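Local coordinates for blue (Type 1) copper domain protein (Nitrosopumilus maritimus, PDB 5FC9) that holds a type 1 copper ion in an open site of its cupredoxin domain and probably takes part in electron transfer, at residues I44-I47 with V53-L56. Numbering follows the deposited sequence.
Sequences IQSI and VIQL
With OG of Ser46 set between its own backbone N and carbonyl carbon (chi1 44°), it comes to 2.9 Å from Ile54 O, and Phe57 N is hydrogen-bonded to the same OG; CG1 of Ile54, in the same relation to its backbone (chi1 61°), lies 3.8 Å from Ser46 OG. Both residues lie in an antiparallel hairpin of the cupredoxin fold, where strand 45-47, next to 76-81 in its sheet, pairs briefly with 53-54 before the chain turns a corner at Gln55 and Leu56. Ile47 and Val53 form a non-hydrogen-bonded pair. Next to it, Ile54 N donates to Ser46 O over 2.9 Å in a nearly straight bond (165°), while Val53 CA adds a longer CH...O contact to the same oxygen. The ethyl arm of Ile54 follows the opposite backbone, its CD1 ending 3.8 Å from Ile47 O. Cutting this side chain back to an alanine would remove CG1 and CD1, and the carbonyls of Ser46 and Ile47 would probably lose their apolar cover. Tyr81 of the neighbouring strand 76-81 packs against Ile47 and Val53. Gln45 crosses Val53 obliquely, and Asn58 ND2 donates to both Gln45 OE1 and Ile54 O. Gln45 OE1 also rests 3.7 Å from Val53 CG1.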
loop_
_atom_site.group_PDB
_atom_site.type_symbol
_atom_site.label_atom_id
_atom_site.label_comp_id
_atom_site.label_asym_id
_atom_site.label_seq_id
_atom_site.Cartn_x
_atom_site.Cartn_y
_atom_site.Cartn_z
ATOM N N ILE A 44 -1.726 -21.742 3.215
ATOM C CA ILE A 44 -1.276 -21.857 1.841
ATOM C C ILE A 44 -2.423 -22.445 1.029
ATOM O O ILE A 44 -2.833 -23.577 1.268
ATOM C CB ILE A 44 -0.020 -22.755 1.723
ATOM C CG1 ILE A 44 1.170 -22.130 2.475
ATOM C CG2 ILE A 44 0.326 -23.006 0.260
ATOM C CD1 ILE A 44 1.623 -20.793 1.924
ATOM N N GLN A 45 -2.960 -21.672 0.087
ATOM C CA GLN A 45 -4.065 -22.159 -0.748
ATOM C C GLN A 45 -3.776 -21.954 -2.221
ATOM O O GLN A 45 -3.495 -20.836 -2.655
ATOM C CB GLN A 45 -5.373 -21.437 -0.406
ATOM C CG GLN A 45 -5.700 -21.371 1.063
ATOM C CD GLN A 45 -6.117 -22.697 1.614
ATOM O OE1 GLN A 45 -6.761 -23.483 0.928
ATOM N NE2 GLN A 45 -5.751 -22.965 2.864
ATOM N N SER A 46 -3.896 -23.020 -3.005
ATOM C CA SER A 46 -3.811 -22.896 -4.457
ATOM C C SER A 46 -4.990 -22.054 -4.957
ATOM O O SER A 46 -6.111 -22.186 -4.458
ATOM C CB SER A 46 -3.802 -24.286 -5.106
ATOM O OG SER A 46 -4.777 -25.104 -4.495
ATOM N N ILE A 47 -4.720 -21.151 -5.902
ATOM C CA ILE A 47 -5.764 -20.256 -6.410
ATOM C C ILE A 47 -5.794 -20.223 -7.923
ATOM O O ILE A 47 -4.815 -20.589 -8.580
ATOM C CB ILE A 47 -5.584 -18.802 -5.917
ATOM C CG1 ILE A 47 -4.186 -18.277 -6.273
ATOM C CG2 ILE A 47 -5.878 -18.714 -4.439
ATOM C CD1 ILE A 47 -4.072 -16.731 -6.212
ATOM N N VAL A 53 -10.041 -19.735 -4.321
ATOM C CA VAL A 53 -9.309 -20.903 -3.871
ATOM C C VAL A 53 -9.764 -22.112 -4.689
ATOM O O VAL A 53 -10.965 -22.327 -4.859
ATOM C CB VAL A 53 -9.527 -21.160 -2.374
ATOM C CG1 VAL A 53 -8.903 -22.486 -1.952
ATOM C CG2 VAL A 53 -8.918 -20.029 -1.552
ATOM N N ILE A 54 -8.808 -22.868 -5.213
ATOM C CA ILE A 54 -9.116 -24.097 -5.935
ATOM C C ILE A 54 -8.535 -25.252 -5.157
ATOM O O ILE A 54 -7.656 -25.059 -4.325
ATOM C CB ILE A 54 -8.565 -24.088 -7.379
ATOM C CG1 ILE A 54 -7.035 -23.964 -7.392
ATOM C CG2 ILE A 54 -9.262 -22.995 -8.183
ATOM C CD1 ILE A 54 -6.389 -23.991 -8.771
ATOM N N GLN A 55 -9.035 -26.457 -5.401
ATOM C CA GLN A 55 -8.574 -27.595 -4.622
ATOM C C GLN A 55 -7.399 -28.263 -5.313
ATOM O O GLN A 55 -7.550 -28.876 -6.359
ATOM C CB GLN A 55 -9.716 -28.593 -4.400
ATOM C CG GLN A 55 -10.974 -27.966 -3.837
ATOM C CD GLN A 55 -10.688 -27.059 -2.649
ATOM O OE1 GLN A 55 -10.006 -27.449 -1.704
ATOM N NE2 GLN A 55 -11.205 -25.839 -2.700
ATOM N N LEU A 56 -6.208 -28.104 -4.748
ATOM C CA LEU A 56 -5.033 -28.785 -5.267
ATOM C C LEU A 56 -4.013 -28.918 -4.140
ATOM O O LEU A 56 -3.590 -30.018 -3.804
ATOM C CB LEU A 56 -4.434 -28.048 -6.460
ATOM C CG LEU A 56 -3.252 -28.785 -7.102
ATOM C CD1 LEU A 56 -3.665 -30.156 -7.664
ATOM C CD2 LEU A 56 -2.601 -27.934 -8.168
#